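Local coordinates for protein 33 kDa chaperonin (Thermotoga maritima, PDB 1VQ0) that probably acts as a redox-regulated molecular chaperone, protecting thermally unfolding and oxidatively damaged proteins from irreversible aggregation, at residues N40-S45 and I239-D244; E33-A38 and R54-A59; Y46-V51 and G97-P102; I168-D173 and K178-F183. All coordinates share one frame; numbering follows the deposited sequence.

Contact 1 (N40-S45 and I239-D244); sequences NRHALS and IKYKCD. With ZN (zinc ion), chain C.
Tyr241 reaches from the end of strand 235-241 to the last turn of helix 32-42 and meets Arg41 and His42 there. With CG turned away from its own backbone N (chi1 -157°), its ring projects off the strand toward the helix. The Arg41 chain runs extended from CG to NE, which brings the methylene CD to 4.0 Å from Tyr241 CE1. The guanidinium plane lies only 18° from that of the ring, but the touching is done by CD, which approaches obliquely, and Arg41 NE is turned to a salt bridge with Glu37. His42 crosses Tyr241 at about a right angle; its NE2 stands 3.5 Å from Tyr241 OH without bonding to it, because its polar partner is the carbonyl of Gly97. The hydroxyl is occupied as well, hydrogen-bonded to Gly97 N and Trp277 O. A phenylalanine at Tyr241 would probably keep the apolar packing but leave Gly97 N and Trp277 O without their shared hydroxyl, loosening the tie to the zinc-binding region. Beyond the rings, the helix closes in a Schellman motif with Ala43 as its C-prime residue. Cys243 SG lies 2.3 Å from the zinc ion, and Cys245, Cys275 and Cys278 complete the four-cysteine site. Tyr241, two residues before the zinc ligand Cys243, thus packs on the end of helix 32-42, and the four-cysteine zinc site it leads to is characteristic of the C-terminal redox switch of Hsp33 chaperones.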
loop_
_atom_site.group_PDB
_atom_site.type_symbol
_atom_site.label_atom_id
_atom_site.label_comp_id
_atom_site.label_asym_id
_atom_site.label_seq_id
_atom_site.Cartn_x
_atom_site.Cartn_y
_atom_site.Cartn_z
ATOM N N ASN A 40 -3.243 15.900 -26.385
ATOM C CA ASN A 40 -2.952 17.272 -26.709
ATOM C C ASN A 40 -2.433 18.126 -25.553
ATOM O O ASN A 40 -1.502 18.895 -25.731
ATOM C CB ASN A 40 -4.157 17.940 -27.378
ATOM C CG ASN A 40 -4.567 17.228 -28.663
ATOM O OD1 ASN A 40 -3.714 16.763 -29.403
ATOM N ND2 ASN A 40 -5.872 17.082 -28.882
ATOM N N ARG A 41 -3.028 18.010 -24.375
ATOM C CA ARG A 41 -2.569 18.800 -23.208
ATOM C C ARG A 41 -1.102 18.520 -22.900
ATOM O O ARG A 41 -0.272 19.426 -22.777
ATOM C CB ARG A 41 -3.459 18.516 -21.997
ATOM C CG ARG A 41 -4.818 19.209 -22.078
ATOM C CD ARG A 41 -5.669 18.975 -20.843
ATOM N NE ARG A 41 -6.886 19.792 -20.791
ATOM C CZ ARG A 41 -6.935 21.102 -20.540
ATOM N NH1 ARG A 41 -5.835 21.825 -20.321
ATOM N NH2 ARG A 41 -8.100 21.705 -20.544
ATOM N N HIS A 42 -0.772 17.236 -22.884
ATOM C CA HIS A 42 0.576 16.753 -22.569
ATOM C C HIS A 42 1.492 16.567 -23.756
ATOM O O HIS A 42 2.619 16.188 -23.558
ATOM C CB HIS A 42 0.463 15.401 -21.873
ATOM C CG HIS A 42 -0.131 15.470 -20.505
ATOM N ND1 HIS A 42 0.442 16.196 -19.475
ATOM C CD2 HIS A 42 -1.221 14.851 -19.980
ATOM C CE1 HIS A 42 -0.273 16.008 -18.375
ATOM N NE2 HIS A 42 -1.289 15.202 -18.652
ATOM N N ALA A 43 0.999 16.796 -24.969
ATOM C CA ALA A 43 1.776 16.597 -26.183
ATOM C C ALA A 43 2.431 15.211 -26.171
ATOM O O ALA A 43 3.649 15.066 -26.392
ATOM C CB ALA A 43 2.826 17.732 -26.365
ATOM N N LEU A 44 1.596 14.202 -25.908
ATOM C CA LEU A 44 2.038 12.810 -25.804
ATOM C C LEU A 44 2.506 12.259 -27.138
ATOM O O LEU A 44 1.925 12.512 -28.163
ATOM C CB LEU A 44 0.904 11.907 -25.267
ATOM C CG LEU A 44 0.314 12.230 -23.882
ATOM C CD1 LEU A 44 -0.718 11.258 -23.556
ATOM C CD2 LEU A 44 1.374 12.258 -22.763
ATOM N N SER A 45 3.553 11.455 -27.097
ATOM C CA SER A 45 3.958 10.632 -28.218
ATOM C C SER A 45 2.886 9.583 -28.459
ATOM O O SER A 45 1.985 9.379 -27.621
ATOM C CB SER A 45 5.273 9.945 -27.855
ATOM O OG SER A 45 5.075 8.960 -26.814
ATOM N N ILE A 239 -17.921 10.828 -19.184
ATOM C CA ILE A 239 -16.532 10.882 -18.620
ATOM C C ILE A 239 -15.887 12.134 -19.174
ATOM O O ILE A 239 -15.976 12.362 -20.395
ATOM C CB ILE A 239 -15.706 9.619 -19.010
ATOM C CG1 ILE A 239 -16.419 8.351 -18.522
ATOM C CG2 ILE A 239 -14.269 9.678 -18.473
ATOM C CD1 ILE A 239 -16.479 8.189 -17.011
ATOM N N LYS A 240 -15.311 12.972 -18.309
ATOM C CA LYS A 240 -14.655 14.198 -18.791
ATOM C C LYS A 240 -13.275 14.298 -18.220
ATOM O O LYS A 240 -13.067 13.939 -17.062
ATOM C CB LYS A 240 -15.399 15.497 -18.369
ATOM C CG LYS A 240 -16.942 15.516 -18.380
ATOM C CD LYS A 240 -17.557 16.252 -19.530
ATOM C CE LYS A 240 -18.060 17.668 -19.183
ATOM N NZ LYS A 240 -19.555 17.817 -18.898
ATOM N N TYR A 241 -12.323 14.786 -19.036
ATOM C CA TYR A 241 -11.028 15.154 -18.517
ATOM C C TYR A 241 -11.252 16.381 -17.627
ATOM O O TYR A 241 -11.850 17.369 -18.060
ATOM C CB TYR A 241 -10.006 15.447 -19.642
ATOM C CG TYR A 241 -8.582 15.302 -19.205
ATOM C CD1 TYR A 241 -7.937 16.332 -18.571
ATOM C CD2 TYR A 241 -7.928 14.095 -19.336
ATOM C CE1 TYR A 241 -6.643 16.183 -18.121
ATOM C CE2 TYR A 241 -6.648 13.916 -18.881
ATOM C CZ TYR A 241 -6.002 14.972 -18.282
ATOM O OH TYR A 241 -4.711 14.813 -17.831
ATOM N N LYS A 242 -10.772 16.336 -16.389
ATOM C CA LYS A 242 -10.871 17.506 -15.538
ATOM C C LYS A 242 -9.788 17.553 -14.474
ATOM O O LYS A 242 -9.471 16.557 -13.876
ATOM C CB LYS A 242 -12.253 17.580 -14.884
ATOM C CG LYS A 242 -12.678 19.018 -14.606
ATOM C CD LYS A 242 -13.916 19.082 -13.723
ATOM C CE LYS A 242 -14.002 20.439 -13.014
ATOM N NZ LYS A 242 -15.410 20.855 -12.898
ATOM N N CYS A 243 -9.258 18.758 -14.254
ATOM C CA CYS A 243 -8.297 19.075 -13.223
ATOM C C CYS A 243 -8.877 20.199 -12.310
ATOM O O CYS A 243 -9.779 20.871 -12.697
ATOM C CB CYS A 243 -7.003 19.543 -13.860
ATOM S SG CYS A 243 -5.626 19.559 -12.731
ATOM N N ASP A 244 -8.361 20.327 -11.087
ATOM C CA ASP A 244 -8.801 21.292 -10.109
ATOM C C ASP A 244 -7.706 22.345 -9.889
ATOM O O ASP A 244 -7.801 23.154 -8.987
ATOM C CB ASP A 244 -9.170 20.622 -8.749
ATOM C CG ASP A 244 -7.952 20.023 -8.031
ATOM O OD1 ASP A 244 -6.902 19.942 -8.649
ATOM O OD2 ASP A 244 -7.936 19.607 -6.860
HETATM ZN ZN ZN C . -4.148 21.061 -13.717
#

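Contact 2 (E33-A38 and R54-A59); sequences EVVEEA and RALIGA
Leu56 and Ala38 form the closest link in a small apolar helix-helix interface, in which two consecutive helices, 32-42 and 46-62, pack together against the large sheet. Leu56 CD1 comes to 3.7 Å from Ala38 CB, while Val35 CG2 approaches the same leucine methyl more loosely, at 4.5 Å. One leucine branch is therefore laid against two residues a helical turn apart. Its torsions account for this: CG sits opposite the carbonyl carbon and beside the backbone N (chi1 -65°), and the extended chi2 of 172° carries CD1 outward to the neighbouring helix. The backbones come nearest between Val35 and Leu56, whose CA atoms are 7.4 Å apart.

The next shell is supplied by strands. Ala87 of strand 84-90 touches Leu56, Tyr241 of strand 235-241 touches Ala38, Ile239 of the same strand touches Val34, and Ile57 leans on Ile168 and Val170 of strand 164-173. All the touching residues are buried, and the contact itself contains no polar group. Charged side chains are paired away from this interface: Arg54 forms a salt bridge with Glu147, and Glu36 one with Arg39 of its own helix, while Glu36 OE1 also takes the backbone N of Val177. Underneath lies the regular helical bonding that holds Ala38 at its place beside the leucine methyl: Ala38 N bonds to Val34 O at 3.2 Å.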
loop_
_atom_site.group_PDB
_atom_site.type_symbol
_atom_site.label_atom_id
_atom_site.label_comp_id
_atom_site.label_asym_id
_atom_site.label_seq_id
_atom_site.Cartn_x
_atom_site.Cartn_y
_atom_site.Cartn_z
ATOM N N GLU A 33 -12.409 10.905 -26.955
ATOM C CA GLU A 33 -12.296 12.345 -26.736
ATOM C C GLU A 33 -11.463 12.693 -25.502
ATOM O O GLU A 33 -10.665 13.614 -25.515
ATOM C CB GLU A 33 -13.697 12.955 -26.566
ATOM C CG GLU A 33 -14.366 13.256 -27.894
ATOM C CD GLU A 33 -15.604 14.150 -27.768
ATOM O OE1 GLU A 33 -15.602 15.102 -26.940
ATOM O OE2 GLU A 33 -16.577 13.906 -28.531
ATOM N N VAL A 34 -11.636 11.907 -24.447
ATOM C CA VAL A 34 -10.926 12.090 -23.216
ATOM C C VAL A 34 -9.416 11.810 -23.407
ATOM O O VAL A 34 -8.571 12.598 -22.994
ATOM C CB VAL A 34 -11.499 11.153 -22.148
ATOM C CG1 VAL A 34 -10.733 11.313 -20.878
ATOM C CG2 VAL A 34 -12.916 11.471 -21.886
ATOM N N VAL A 35 -9.111 10.682 -24.055
ATOM C CA VAL A 35 -7.744 10.290 -24.306
ATOM C C VAL A 35 -7.110 11.249 -25.346
ATOM O O VAL A 35 -5.916 11.590 -25.255
ATOM C CB VAL A 35 -7.650 8.774 -24.664
ATOM C CG1 VAL A 35 -6.270 8.376 -24.965
ATOM C CG2 VAL A 35 -8.139 7.951 -23.519
ATOM N N GLU A 36 -7.910 11.702 -26.314
ATOM C CA GLU A 36 -7.391 12.728 -27.246
ATOM C C GLU A 36 -6.959 14.014 -26.520
ATOM O O GLU A 36 -5.936 14.583 -26.838
ATOM C CB GLU A 36 -8.380 13.058 -28.373
ATOM C CG GLU A 36 -7.849 14.104 -29.375
ATOM C CD GLU A 36 -6.635 13.669 -30.214
ATOM O OE1 GLU A 36 -6.258 12.488 -30.141
ATOM O OE2 GLU A 36 -6.058 14.502 -30.964
ATOM N N GLU A 37 -7.744 14.464 -25.556
ATOM C CA GLU A 37 -7.423 15.685 -24.804
ATOM C C GLU A 37 -6.149 15.538 -23.948
ATOM O O GLU A 37 -5.356 16.443 -23.865
ATOM C CB GLU A 37 -8.655 16.153 -23.988
ATOM C CG GLU A 37 -8.326 17.116 -22.851
ATOM C CD GLU A 37 -9.534 17.820 -22.251
ATOM O OE1 GLU A 37 -10.655 17.563 -22.676
ATOM O OE2 GLU A 37 -9.345 18.626 -21.333
ATOM N N ALA A 38 -5.960 14.375 -23.328
ATOM C CA ALA A 38 -4.754 14.076 -22.570
ATOM C C ALA A 38 -3.534 14.176 -23.490
ATOM O O ALA A 38 -2.488 14.714 -23.084
ATOM C CB ALA A 38 -4.827 12.633 -21.952
ATOM N N ARG A 54 -4.642 3.741 -21.711
ATOM C CA ARG A 54 -5.092 2.530 -21.111
ATOM C C ARG A 54 -5.339 2.705 -19.622
ATOM O O ARG A 54 -6.324 2.152 -19.073
ATOM C CB ARG A 54 -4.085 1.431 -21.278
ATOM C CG ARG A 54 -4.009 0.786 -22.689
ATOM C CD ARG A 54 -3.266 -0.573 -22.644
ATOM N NE ARG A 54 -2.874 -1.013 -23.972
ATOM C CZ ARG A 54 -2.116 -2.081 -24.216
ATOM N NH1 ARG A 54 -1.674 -2.819 -23.222
ATOM N NH2 ARG A 54 -1.788 -2.408 -25.453
ATOM N N ALA A 55 -4.448 3.478 -18.998
ATOM C CA ALA A 55 -4.515 3.757 -17.593
ATOM C C ALA A 55 -5.751 4.633 -17.243
ATOM O O ALA A 55 -6.483 4.281 -16.298
ATOM C CB ALA A 55 -3.251 4.380 -17.103
ATOM N N LEU A 56 -5.983 5.695 -18.054
ATOM C CA LEU A 56 -7.184 6.540 -17.975
ATOM C C LEU A 56 -8.460 5.718 -18.167
ATOM O O LEU A 56 -9.413 5.898 -17.454
ATOM C CB LEU A 56 -7.159 7.674 -19.018
ATOM C CG LEU A 56 -6.071 8.714 -18.841
ATOM C CD1 LEU A 56 -5.958 9.728 -20.019
ATOM C CD2 LEU A 56 -6.344 9.447 -17.518
ATOM N N ILE A 57 -8.466 4.818 -19.137
ATOM C CA ILE A 57 -9.637 3.931 -19.342
ATOM C C ILE A 57 -9.886 3.104 -18.058
ATOM O O ILE A 57 -10.988 3.080 -17.539
ATOM C CB ILE A 57 -9.440 3.033 -20.570
ATOM C CG1 ILE A 57 -9.415 3.912 -21.842
ATOM C CG2 ILE A 57 -10.529 1.955 -20.681
ATOM C CD1 ILE A 57 -8.702 3.266 -23.040
ATOM N N GLY A 58 -8.832 2.460 -17.569
ATOM C CA GLY A 58 -8.843 1.735 -16.287
ATOM C C GLY A 58 -9.506 2.520 -15.184
ATOM O O GLY A 58 -10.484 2.073 -14.619
ATOM N N ALA A 59 -8.959 3.689 -14.879
ATOM C CA ALA A 59 -9.554 4.606 -13.908
ATOM C C ALA A 59 -11.077 4.933 -14.170
ATOM O O ALA A 59 -11.903 4.927 -13.241
ATOM C CB ALA A 59 -8.705 5.870 -13.802
#

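Contact 3 (Y46-V51 and G97-P102); sequences YLATVV and GYVANP
In Val99 a chi1 of -61° puts CG1 beside the backbone N and CG2 between that N and the carbonyl carbon, and it is CG2 that faces Ala48 CB, 4.3 Å away. Ala48 has no side-chain rotation of its own; its methyl is aimed by the helical backbone alone. In segment 97-102 the backbone angles matter more. Asn101, with a psi of 83°, and Pro102, whose backbone angles are near helical, bend the loop after strand 94-99 so that Pro102 O comes to 3.4 Å from Ala48 CB, with Asn101 O farther off at 4.3 Å. One methyl thus packs against a valine branch and two carbonyl oxygens.

The polar ends are satisfied close by. Pro102 O accepts the backbone N-H of Ser45, whose OG caps the helix at Ala48 N, while Asn101 ND2 is bonded to Pro81 O.

Helix 46-62 is hemmed in at this end: Leu47, Val50 and Val51 touch helix 116-120, Val50 and Thr49 reach strand 164-173, and Val51 also meets Val85 of strand 84-90. Contact 3 pins the first turn of the helix to the loop leaving strand 94-99.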
loop_
_atom_site.group_PDB
_atom_site.type_symbol
_atom_site.label_atom_id
_atom_site.label_comp_id
_atom_site.label_asym_id
_atom_site.label_seq_id
_atom_site.Cartn_x
_atom_site.Cartn_y
_atom_site.Cartn_z
ATOM N N TYR A 46 2.981 8.878 -29.573
ATOM C CA TYR A 46 2.052 7.772 -29.838
ATOM C C TYR A 46 2.093 6.718 -28.714
ATOM O O TYR A 46 1.095 6.315 -28.172
ATOM C CB TYR A 46 2.328 7.125 -31.197
ATOM C CG TYR A 46 2.095 8.035 -32.378
ATOM C CD1 TYR A 46 0.858 8.624 -32.579
ATOM C CD2 TYR A 46 3.122 8.325 -33.288
ATOM C CE1 TYR A 46 0.618 9.458 -33.638
ATOM C CE2 TYR A 46 2.901 9.149 -34.378
ATOM C CZ TYR A 46 1.643 9.727 -34.543
ATOM O OH TYR A 46 1.357 10.577 -35.599
ATOM N N LEU A 47 3.282 6.304 -28.340
ATOM C CA LEU A 47 3.373 5.285 -27.340
ATOM C C LEU A 47 2.800 5.742 -25.963
ATOM O O LEU A 47 2.125 5.002 -25.300
ATOM C CB LEU A 47 4.839 4.836 -27.230
ATOM C CG LEU A 47 5.176 3.905 -26.087
ATOM C CD1 LEU A 47 4.363 2.588 -26.207
ATOM C CD2 LEU A 47 6.681 3.671 -26.044
ATOM N N ALA A 48 3.126 6.975 -25.557
ATOM C CA ALA A 48 2.689 7.531 -24.286
ATOM C C ALA A 48 1.187 7.770 -24.301
ATOM O O ALA A 48 0.541 7.639 -23.278
ATOM C CB ALA A 48 3.400 8.826 -24.011
ATOM N N THR A 49 0.648 8.042 -25.472
ATOM C CA THR A 49 -0.825 8.101 -25.661
ATOM C C THR A 49 -1.467 6.749 -25.300
ATOM O O THR A 49 -2.459 6.676 -24.588
ATOM C CB THR A 49 -1.160 8.486 -27.117
ATOM O OG1 THR A 49 -0.637 9.786 -27.436
ATOM C CG2 THR A 49 -2.675 8.622 -27.309
ATOM N N VAL A 50 -0.867 5.652 -25.766
ATOM C CA VAL A 50 -1.486 4.350 -25.566
ATOM C C VAL A 50 -1.337 3.936 -24.085
ATOM O O VAL A 50 -2.256 3.411 -23.481
ATOM C CB VAL A 50 -0.878 3.312 -26.559
ATOM C CG1 VAL A 50 -1.312 1.863 -26.215
ATOM C CG2 VAL A 50 -1.291 3.643 -27.978
ATOM N N VAL A 51 -0.162 4.191 -23.508
ATOM C CA VAL A 51 0.109 3.798 -22.123
ATOM C C VAL A 51 -0.792 4.560 -21.138
ATOM O O VAL A 51 -1.494 3.966 -20.325
ATOM C CB VAL A 51 1.602 4.043 -21.743
ATOM C CG1 VAL A 51 1.860 3.626 -20.280
ATOM C CG2 VAL A 51 2.526 3.241 -22.624
ATOM N N GLY A 97 -4.609 12.617 -15.518
ATOM C CA GLY A 97 -3.489 11.690 -15.618
ATOM C C GLY A 97 -2.248 12.271 -16.262
ATOM O O GLY A 97 -2.297 13.353 -16.830
ATOM N N TYR A 98 -1.134 11.562 -16.140
ATOM C CA TYR A 98 0.169 12.003 -16.658
ATOM C C TYR A 98 1.162 10.818 -16.658
ATOM O O TYR A 98 0.933 9.790 -15.990
ATOM C CB TYR A 98 0.722 13.170 -15.846
ATOM C CG TYR A 98 1.111 12.859 -14.382
ATOM C CD1 TYR A 98 0.203 12.999 -13.357
ATOM C CD2 TYR A 98 2.428 12.483 -14.041
ATOM C CE1 TYR A 98 0.556 12.714 -12.010
ATOM C CE2 TYR A 98 2.799 12.193 -12.702
ATOM C CZ TYR A 98 1.835 12.302 -11.697
ATOM O OH TYR A 98 2.165 12.082 -10.368
ATOM N N VAL A 99 2.244 10.971 -17.424
ATOM C CA VAL A 99 3.328 10.002 -17.441
ATOM C C VAL A 99 4.589 10.759 -17.165
ATOM O O VAL A 99 4.649 11.963 -17.412
ATOM C CB VAL A 99 3.485 9.248 -18.755
ATOM C CG1 VAL A 99 2.267 8.459 -19.080
ATOM C CG2 VAL A 99 3.818 10.187 -19.925
ATOM N N ALA A 100 5.606 10.065 -16.646
ATOM C CA ALA A 100 6.865 10.737 -16.316
ATOM C C ALA A 100 7.614 11.167 -17.580
ATOM O O ALA A 100 8.219 12.247 -17.593
ATOM C CB ALA A 100 7.735 9.855 -15.430
ATOM N N ASN A 101 7.478 10.373 -18.656
ATOM C CA ASN A 101 8.155 10.610 -19.914
ATOM C C ASN A 101 7.202 10.666 -21.095
ATOM O O ASN A 101 7.024 9.683 -21.781
ATOM C CB ASN A 101 9.286 9.578 -20.152
ATOM C CG ASN A 101 10.044 9.800 -21.515
ATOM O OD1 ASN A 101 9.932 10.863 -22.147
ATOM N ND2 ASN A 101 10.802 8.784 -21.954
ATOM N N PRO A 102 6.594 11.834 -21.318
ATOM C CA PRO A 102 5.599 12.009 -22.369
ATOM C C PRO A 102 6.085 11.776 -23.806
ATOM O O PRO A 102 5.263 11.581 -24.682
ATOM C CB PRO A 102 5.139 13.497 -22.215
ATOM C CG PRO A 102 6.043 14.162 -21.284
ATOM C CD PRO A 102 6.823 13.076 -20.556
#

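Contact 4 (I168-D173 and K178-F183); sequences IGVLVD and KIAGGF
Strands 164-173 and 176-187 form a beta hairpin at one end of the large sheet, and its turn-proximal part carries a classic beta bulge, with Lys178 and Ile179 both facing Leu171. The carbonyl of Leu171 accepts two bonds: Lys178 N at 2.6 Å and Ile179 N at 3.1 Å, both in the carbonyl plane. Leu171 N returns a bond to Ile179 O, tilted 23° from the carbonyl plane. Farther along, Gly169 and Gly181 form a regular hydrogen-bonded pair, Gly169 N to Gly181 O and Gly181 N to Gly169 O both spanning 3.1 Å.

Val170 CG2 and Ala180 CB lie 4.2 Å apart on the face where Ile168 and Val170 meet Ile57 of helix 46-62. On the opposite face Leu171 packs CB to CB with Ile179. Nearer the turn, the Lys178 chain bends at chi2 (-54°) and chi4 to bring NZ to 2.9 Å from Asp173 OD2, on the oxygen's syn lone pair; a weak bond joins it to OD1. The two side chains cross at about a right angle. A leucine in place of Lys178 would probably leave the Asp173 carboxylate without its charged mate near the turn. Asp173 OD1 also takes Asp175 N, tying the carboxylate to the turn itself. The doubled acceptor at Leu171 is the mark of a classic beta bulge, by which an antiparallel hairpin absorbs one extra residue in a strand.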
loop_
_atom_site.group_PDB
_atom_site.type_symbol
_atom_site.label_atom_id
_atom_site.label_comp_id
_atom_site.label_asym_id
_atom_site.label_seq_id
_atom_site.Cartn_x
_atom_site.Cartn_y
_atom_site.Cartn_z
ATOM N N ILE A 168 -9.028 -3.551 -22.521
ATOM C CA ILE A 168 -8.713 -2.135 -22.755
ATOM C C ILE A 168 -7.890 -1.971 -24.023
ATOM O O ILE A 168 -6.972 -2.751 -24.271
ATOM C CB ILE A 168 -7.907 -1.525 -21.536
ATOM C CG1 ILE A 168 -8.702 -1.540 -20.222
ATOM C CG2 ILE A 168 -7.507 -0.087 -21.848
ATOM C CD1 ILE A 168 -7.900 -1.098 -19.015
ATOM N N GLY A 169 -8.204 -0.944 -24.815
ATOM C CA GLY A 169 -7.541 -0.718 -26.112
ATOM C C GLY A 169 -7.565 0.752 -26.469
ATOM O O GLY A 169 -8.554 1.465 -26.212
ATOM N N VAL A 170 -6.456 1.229 -27.024
ATOM C CA VAL A 170 -6.340 2.582 -27.545
ATOM C C VAL A 170 -5.742 2.492 -28.971
ATOM O O VAL A 170 -4.671 1.968 -29.131
ATOM C CB VAL A 170 -5.399 3.427 -26.700
ATOM C CG1 VAL A 170 -5.060 4.697 -27.442
ATOM C CG2 VAL A 170 -6.010 3.736 -25.343
ATOM N N LEU A 171 -6.478 2.973 -29.967
ATOM C CA LEU A 171 -6.001 3.141 -31.355
ATOM C C LEU A 171 -5.845 4.639 -31.658
ATOM O O LEU A 171 -6.771 5.438 -31.581
ATOM C CB LEU A 171 -6.972 2.516 -32.339
ATOM C CG LEU A 171 -6.554 2.430 -33.785
ATOM C CD1 LEU A 171 -5.416 1.388 -33.926
ATOM C CD2 LEU A 171 -7.736 2.068 -34.722
ATOM N N VAL A 172 -4.617 4.976 -31.994
ATOM C CA VAL A 172 -4.160 6.319 -32.281
ATOM C C VAL A 172 -3.362 6.322 -33.644
ATOM O O VAL A 172 -2.578 5.401 -33.900
ATOM C CB VAL A 172 -3.203 6.731 -31.166
ATOM C CG1 VAL A 172 -1.909 5.853 -31.224
ATOM C CG2 VAL A 172 -2.881 8.222 -31.295
ATOM N N ASP A 173 -3.582 7.330 -34.502
ATOM C CA ASP A 173 -2.717 7.608 -35.696
ATOM C C ASP A 173 -2.443 9.097 -35.800
ATOM O O ASP A 173 -2.617 9.798 -34.811
ATOM C CB ASP A 173 -3.332 7.042 -36.996
ATOM C CG ASP A 173 -4.760 7.489 -37.222
ATOM O OD1 ASP A 173 -5.036 8.703 -37.044
ATOM O OD2 ASP A 173 -5.669 6.691 -37.606
ATOM N N LYS A 178 -8.325 7.435 -32.271
ATOM C CA LYS A 178 -9.464 6.872 -32.993
ATOM C C LYS A 178 -10.389 5.994 -32.137
ATOM O O LYS A 178 -11.608 5.991 -32.302
ATOM C CB LYS A 178 -8.953 6.109 -34.201
ATOM C CG LYS A 178 -8.126 6.985 -35.176
ATOM C CD LYS A 178 -8.903 8.262 -35.616
ATOM C CE LYS A 178 -8.082 9.146 -36.546
ATOM N NZ LYS A 178 -7.904 8.503 -37.902
ATOM N N ILE A 179 -9.812 5.259 -31.226
ATOM C CA ILE A 179 -10.571 4.452 -30.269
ATOM C C ILE A 179 -9.780 4.504 -28.972
ATOM O O ILE A 179 -8.590 4.368 -29.000
ATOM C CB ILE A 179 -10.623 2.991 -30.772
ATOM C CG1 ILE A 179 -11.455 2.916 -32.055
ATOM C CG2 ILE A 179 -11.065 2.055 -29.654
ATOM C CD1 ILE A 179 -11.709 1.520 -32.551
ATOM N N ALA A 180 -10.479 4.701 -27.866
ATOM C CA ALA A 180 -9.959 4.630 -26.530
ATOM C C ALA A 180 -11.134 4.148 -25.646
ATOM O O ALA A 180 -11.977 4.939 -25.191
ATOM C CB ALA A 180 -9.488 5.976 -26.095
ATOM N N GLY A 181 -11.217 2.835 -25.469
ATOM C CA GLY A 181 -12.326 2.238 -24.768
ATOM C C GLY A 181 -11.993 0.938 -24.098
ATOM O O GLY A 181 -10.884 0.421 -24.194
ATOM N N GLY A 182 -12.960 0.430 -23.346
ATOM C CA GLY A 182 -12.783 -0.886 -22.773
ATOM C C GLY A 182 -13.913 -1.305 -21.886
ATOM O O GLY A 182 -14.926 -0.610 -21.755
ATOM N N PHE A 183 -13.757 -2.467 -21.282
ATOM C CA PHE A 183 -14.769 -2.891 -20.307
ATOM C C PHE A 183 -14.135 -3.555 -19.121
ATOM O O PHE A 183 -12.960 -3.966 -19.180
ATOM C CB PHE A 183 -15.798 -3.824 -20.950
ATOM C CG PHE A 183 -15.210 -5.067 -21.543
ATOM C CD1 PHE A 183 -14.866 -6.149 -20.741
ATOM C CD2 PHE A 183 -15.048 -5.167 -22.935
ATOM C CE1 PHE A 183 -14.324 -7.306 -21.322
ATOM C CE2 PHE A 183 -14.488 -6.264 -23.511
ATOM C CZ PHE A 183 -14.140 -7.368 -22.708
#

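Contacts 1, 2 and 3 lie around the paired helices 32-42 and 46-62, and contact 4 is the edge hairpin of the sheet beside them. Contacts 1 and 2 share helix 32-42, and Tyr241 CE2 rests 3.8 Å from Ala38 CB. Contacts 1 and 3 are tied by two probable hydrogen bonds, His42 NE2 to Gly97 O at 2.8 Å and Ser45 N to Pro102 O at 3.0 Å. Contact 2 meets contact 4 where Val35 CG2 lies 3.5 Å from Ala180 CB. Contact 3 reaches contact 4 through Tyr46 CE1, 3.5 Å from Asp173 O. Contact 1 supplies one zinc ligand, Cys243; the Ala38 side chain is about 12 Å from zinc, so contact 2 stands back from the metal.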